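Local structure of IMC sub-compartment protein ISP3 (Toxoplasma gondii, 4CHJ) at residues D36-R41 / V138-D143. The protein adopts a pleckstrin homology fold and probably acts in an inner membrane complex sub-compartment, as one of a family critical for parasite replication. Residues are numbered along the deposited sequence; the frame is centred on the assembly and turned at random.
Sequences DNWMNR and VSFLDD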
# COMPACT_ATOMS: atom_id res chain seq x y z
N ASP A 36 -1.80 -4.65 -14.24
CA ASP A 36 -2.53 -5.91 -14.42
C ASP A 36 -1.71 -7.09 -13.90
O ASP A 36 -2.26 -8.02 -13.28
CB ASP A 36 -2.85 -6.14 -15.90
CG ASP A 36 -3.97 -5.27 -16.41
OD1 ASP A 36 -4.70 -4.66 -15.59
OD2 ASP A 36 -4.13 -5.19 -17.64
N ASN A 37 -0.41 -7.07 -14.21
CA ASN A 37 0.53 -8.03 -13.63
C ASN A 37 0.61 -7.93 -12.07
O ASN A 37 0.38 -8.91 -11.36
CB ASN A 37 1.92 -7.82 -14.22
CG ASN A 37 2.94 -8.80 -13.65
OD1 ASN A 37 2.78 -10.02 -13.79
ND2 ASN A 37 3.98 -8.28 -13.00
N TRP A 38 0.94 -6.74 -11.57
CA TRP A 38 0.86 -6.48 -10.16
C TRP A 38 -0.44 -7.10 -9.58
O TRP A 38 -0.39 -7.97 -8.69
CB TRP A 38 0.93 -4.98 -9.89
CG TRP A 38 1.04 -4.67 -8.44
CD1 TRP A 38 2.17 -4.69 -7.68
CD2 TRP A 38 -0.03 -4.41 -7.56
NE1 TRP A 38 1.87 -4.43 -6.38
CE2 TRP A 38 0.51 -4.26 -6.28
CE3 TRP A 38 -1.41 -4.26 -7.74
CZ2 TRP A 38 -0.27 -3.96 -5.17
CZ3 TRP A 38 -2.18 -3.98 -6.64
CH2 TRP A 38 -1.61 -3.83 -5.37
N MET A 39 -1.58 -6.75 -10.15
CA MET A 39 -2.86 -7.16 -9.59
C MET A 39 -3.01 -8.67 -9.54
O MET A 39 -3.56 -9.21 -8.59
CB MET A 39 -4.00 -6.54 -10.38
CG MET A 39 -5.36 -6.73 -9.73
SD MET A 39 -5.56 -5.73 -8.25
CE MET A 39 -7.00 -6.50 -7.54
N ASN A 40 -2.54 -9.36 -10.57
CA ASN A 40 -2.64 -10.82 -10.64
C ASN A 40 -1.81 -11.50 -9.60
O ASN A 40 -2.28 -12.40 -8.92
CB ASN A 40 -2.21 -11.32 -12.02
CG ASN A 40 -3.34 -11.29 -13.03
OD1 ASN A 40 -4.48 -11.69 -12.71
ND2 ASN A 40 -3.06 -10.79 -14.23
N ARG A 41 -0.55 -11.09 -9.50
CA ARG A 41 0.35 -11.56 -8.44
C ARG A 41 -0.19 -11.46 -7.02
O ARG A 41 -0.13 -12.44 -6.25
CB ARG A 41 1.66 -10.82 -8.51
CG ARG A 41 2.52 -11.36 -9.62
CD ARG A 41 3.94 -10.90 -9.48
NE ARG A 41 4.09 -9.53 -9.95
CZ ARG A 41 4.58 -8.54 -9.21
NH1 ARG A 41 4.97 -8.75 -7.96
NH2 ARG A 41 4.71 -7.34 -9.75
N VAL A 138 -0.11 2.00 -4.97
CA VAL A 138 -0.65 3.35 -4.86
C VAL A 138 -1.95 3.53 -5.70
O VAL A 138 -2.97 4.07 -5.22
CB VAL A 138 0.42 4.43 -5.23
CG1 VAL A 138 -0.21 5.82 -5.30
CG2 VAL A 138 1.54 4.46 -4.20
N SER A 139 -1.94 3.02 -6.93
CA SER A 139 -3.10 3.15 -7.82
C SER A 139 -4.23 2.29 -7.35
O SER A 139 -5.39 2.69 -7.40
CB SER A 139 -2.72 2.79 -9.24
OG SER A 139 -1.96 3.84 -9.81
N PHE A 140 -3.91 1.10 -6.85
CA PHE A 140 -4.93 0.22 -6.32
C PHE A 140 -5.60 0.87 -5.12
O PHE A 140 -6.82 0.85 -5.00
CB PHE A 140 -4.31 -1.12 -5.93
CG PHE A 140 -5.17 -1.95 -5.02
CD1 PHE A 140 -6.39 -2.42 -5.45
CD2 PHE A 140 -4.75 -2.25 -3.74
CE1 PHE A 140 -7.19 -3.18 -4.62
CE2 PHE A 140 -5.54 -3.01 -2.90
CZ PHE A 140 -6.76 -3.47 -3.34
N LEU A 141 -4.80 1.47 -4.25
CA LEU A 141 -5.31 2.14 -3.07
C LEU A 141 -6.18 3.32 -3.46
O LEU A 141 -7.20 3.59 -2.84
CB LEU A 141 -4.16 2.61 -2.17
CG LEU A 141 -3.44 1.52 -1.37
CD1 LEU A 141 -2.49 2.14 -0.37
CD2 LEU A 141 -4.44 0.61 -0.68
N ASP A 142 -5.76 4.03 -4.50
CA ASP A 142 -6.48 5.20 -4.95
C ASP A 142 -7.88 4.83 -5.40
O ASP A 142 -8.84 5.54 -5.10
CB ASP A 142 -5.74 5.86 -6.11
CG ASP A 142 -5.44 7.32 -5.85
OD1 ASP A 142 -6.40 8.10 -5.72
OD2 ASP A 142 -4.24 7.67 -5.79
N ASP A 143 -8.01 3.72 -6.11
CA ASP A 143 -9.31 3.27 -6.58
C ASP A 143 -10.23 2.92 -5.42
O ASP A 143 -11.41 3.26 -5.43
CB ASP A 143 -9.16 2.06 -7.49
CG ASP A 143 -8.43 2.38 -8.77
OD1 ASP A 143 -8.48 3.55 -9.19
OD2 ASP A 143 -7.81 1.47 -9.35
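A 2.9 Å hydrogen bond from Asp142 N to Val138 O belongs to the helical turn that carries Phe140 toward Trp38 and Met39. This turn is part of helix 131-149, the C-terminal helix characteristic of the pleckstrin homology fold, and the contact joins it to helix 32-44, which comes before the seven antiparallel strands. The helices stand well apart here, with Met39 CA 8.3 Å from Phe140 CA, and long, bulky side chains suit the task of bridging them.

Trp38 reaches across with the far end of its benzo ring. Its CG lies anti to the backbone N (chi1 -172°), which carries the indole off helix 32-44 toward Phe140. There Trp38 CZ3 rests 3.6 Å from Phe140 CB, while its neighbour Trp38 CH2 is 3.9 Å from Phe140 CD2. Contact is therefore made at the root of the phenylalanine as well as at its ring. With planes inclined at 46° and six-membered ring centres 5.8 Å apart, the two aromatics meet obliquely.

Met39 starts off to one side, but its flexible thioether chain bends so that the sulfur approaches the same ring, making a Met-aromatic contact. Met39 SD sits 5.1 Å from the Phe140 ring centre, 37° off the ring normal.

All three residues are buried, and Ile64 of strand 57-65 touches both aromatics, tying the pair to the sheet. At the helix surface, Arg41 adds a polar tie through its salt bridge to Asp133 of helix 131-149, and it also pairs with Asp46. The sulfur's nearest ring atom is CD1: Met39 SD lies 4.4 Å from Phe140 CD1.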